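PDB 7JW2: exonuclease mut-7 homolog from Aedes aegypti, which probably acts as a magnesium-dependent 3'-5' exoribonuclease that trims the 3' ends of AGO1-bound microRNAs, this chain being its exonuclease domain. Local coordinates for residues A[64-69]-A[74-79]. Numbering follows the deposited sequence.
Sequences IDVMVS and LDWAAL
Val66 and Trp76 mark the closest approach of the two backbones, yet their CA atoms stay 10.7 Å apart, a separation bridged by side chains alone, with no hydrogen bond across it. The side chain of Trp76 crosses about half of this gap: its CG lies anti to the carbonyl carbon (chi1 -68°), and the six-membered ring ends against two branched residues. Val66 CG2, the branch beside the backbone N and anti to the carbonyl carbon, meets the ring edge near its plane, 3.9 Å from Trp76 CH2. Ile64 CG2 comes to the same carbon obliquely, at 4.1 Å from Trp76 CH2, the isoleucine and the indole running past one another in opposing senses. The other isoleucine branch has a separate partner: Ile64 CD1 and Leu79 CD2 meet tip to tip at 3.9 Å. Within the RNase H-like fold of the exonuclease domain, these contacts join the end of strand 61-65 and the turn after it to helix 73-84, which packs against the central mixed sheet. From the adjacent strand 50-56, Ile53 touches Trp76 and Leu55 touches both Leu79 and Ile64, while Phe110 meets the indole with ring planes inclined at about 50°. Asp65 is the N-cap of the short, weakly bonded helical turn that follows strand 61-65. Its OD1 accepts from Val68 N at 3.1 Å, approached from above the carboxylate plane, and its OD2 forms a salt bridge with Arg175. The backbone oxygen Asp65 O is gripped twice by one residue, by Ser69 N at 3.0 Å and by Ser69 OG at 2.8 Å, the two donors arriving from opposite faces of the carbonyl plane.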
loop_
_atom_site.group_PDB
_atom_site.type_symbol
_atom_site.label_atom_id
_atom_site.label_comp_id
_atom_site.label_asym_id
_atom_site.label_seq_id
_atom_site.Cartn_x
_atom_site.Cartn_y
_atom_site.Cartn_z
ATOM N N ILE A 64 7.445 -9.967 7.007
ATOM C CA ILE A 64 6.295 -10.467 6.254
ATOM C C ILE A 64 6.122 -11.948 6.563
ATOM O O ILE A 64 7.007 -12.758 6.252
ATOM C CB ILE A 64 6.465 -10.255 4.743
ATOM C CG1 ILE A 64 6.791 -8.796 4.400
ATOM C CG2 ILE A 64 5.194 -10.751 3.993
ATOM C CD1 ILE A 64 7.342 -8.667 2.987
ATOM N N ASP A 65 4.974 -12.304 7.155
ATOM C CA ASP A 65 4.649 -13.701 7.454
ATOM C C ASP A 65 4.025 -14.293 6.200
ATOM O O ASP A 65 2.839 -14.081 5.916
ATOM C CB ASP A 65 3.717 -13.816 8.652
ATOM C CG ASP A 65 3.510 -15.252 9.074
ATOM O OD1 ASP A 65 3.659 -16.139 8.218
ATOM O OD2 ASP A 65 3.225 -15.477 10.261
ATOM N N VAL A 66 4.839 -15.001 5.419
ATOM C CA VAL A 66 4.367 -15.498 4.135
ATOM C C VAL A 66 3.368 -16.623 4.339
ATOM O O VAL A 66 2.470 -16.825 3.515
ATOM C CB VAL A 66 5.569 -15.933 3.278
ATOM C CG1 VAL A 66 5.110 -16.559 1.969
ATOM C CG2 VAL A 66 6.482 -14.716 3.005
ATOM N N MET A 67 3.500 -17.365 5.440
ATOM C CA MET A 67 2.597 -18.480 5.700
ATOM C C MET A 67 1.183 -18.005 6.001
ATOM O O MET A 67 0.209 -18.644 5.587
ATOM C CB MET A 67 3.134 -19.314 6.864
ATOM C CG MET A 67 4.341 -20.141 6.502
ATOM S SD MET A 67 4.951 -21.111 7.904
ATOM C CE MET A 67 3.575 -22.207 8.179
ATOM N N VAL A 68 1.041 -16.895 6.721
ATOM C CA VAL A 68 -0.258 -16.441 7.219
ATOM C C VAL A 68 -0.890 -15.382 6.313
ATOM O O VAL A 68 -2.120 -15.254 6.246
ATOM C CB VAL A 68 -0.107 -15.915 8.661
ATOM C CG1 VAL A 68 -1.414 -15.322 9.179
ATOM C CG2 VAL A 68 0.365 -17.038 9.589
ATOM N N SER A 69 -0.067 -14.617 5.588
ATOM C CA SER A 69 -0.564 -13.391 4.968
ATOM C C SER A 69 -1.438 -13.645 3.741
ATOM O O SER A 69 -2.281 -12.803 3.416
ATOM C CB SER A 69 0.613 -12.507 4.569
ATOM O OG SER A 69 1.174 -11.878 5.700
ATOM N N LEU A 74 -0.373 -9.741 -7.439
ATOM C CA LEU A 74 -0.328 -8.279 -7.456
ATOM C C LEU A 74 0.455 -7.738 -6.263
ATOM O O LEU A 74 1.198 -6.759 -6.398
ATOM C CB LEU A 74 -1.752 -7.712 -7.469
ATOM C CG LEU A 74 -2.004 -6.196 -7.388
ATOM C CD1 LEU A 74 -1.906 -5.626 -5.975
ATOM C CD2 LEU A 74 -1.102 -5.459 -8.326
ATOM N N ASP A 75 0.281 -8.344 -5.086
ATOM C CA ASP A 75 0.967 -7.849 -3.893
ATOM C C ASP A 75 2.476 -8.021 -4.019
ATOM O O ASP A 75 3.252 -7.087 -3.745
ATOM C CB ASP A 75 0.437 -8.579 -2.648
ATOM C CG ASP A 75 -1.070 -8.469 -2.501
ATOM O OD1 ASP A 75 -1.629 -7.356 -2.605
ATOM O OD2 ASP A 75 -1.728 -9.513 -2.274
ATOM N N TRP A 76 2.918 -9.203 -4.456
ATOM C CA TRP A 76 4.346 -9.438 -4.640
ATOM C C TRP A 76 4.905 -8.581 -5.764
ATOM O O TRP A 76 6.017 -8.060 -5.658
ATOM C CB TRP A 76 4.620 -10.922 -4.903
ATOM C CG TRP A 76 4.354 -11.771 -3.696
ATOM C CD1 TRP A 76 3.408 -12.750 -3.565
ATOM C CD2 TRP A 76 5.037 -11.698 -2.440
ATOM N NE1 TRP A 76 3.473 -13.301 -2.300
ATOM C CE2 TRP A 76 4.461 -12.665 -1.593
ATOM C CE3 TRP A 76 6.088 -10.911 -1.952
ATOM C CZ2 TRP A 76 4.900 -12.863 -0.286
ATOM C CZ3 TRP A 76 6.520 -11.111 -0.654
ATOM C CH2 TRP A 76 5.922 -12.078 0.164
ATOM N N ALA A 77 4.143 -8.394 -6.842
ATOM C CA ALA A 77 4.620 -7.530 -7.908
ATOM C C ALA A 77 4.771 -6.096 -7.419
ATOM O O ALA A 77 5.688 -5.382 -7.849
ATOM C CB ALA A 77 3.659 -7.608 -9.096
ATOM N N ALA A 78 3.902 -5.662 -6.508
ATOM C CA ALA A 78 3.999 -4.302 -5.990
ATOM C C ALA A 78 5.235 -4.136 -5.114
ATOM O O ALA A 78 5.889 -3.088 -5.149
ATOM C CB ALA A 78 2.740 -3.933 -5.211
ATOM N N LEU A 79 5.578 -5.156 -4.334
ATOM C CA LEU A 79 6.790 -5.092 -3.526
ATOM C C LEU A 79 8.034 -5.104 -4.407
ATOM O O LEU A 79 8.987 -4.344 -4.171
ATOM C CB LEU A 79 6.819 -6.260 -2.537
ATOM C CG LEU A 79 8.033 -6.317 -1.607
ATOM C CD1 LEU A 79 8.095 -5.057 -0.754
ATOM C CD2 LEU A 79 7.968 -7.563 -0.742
#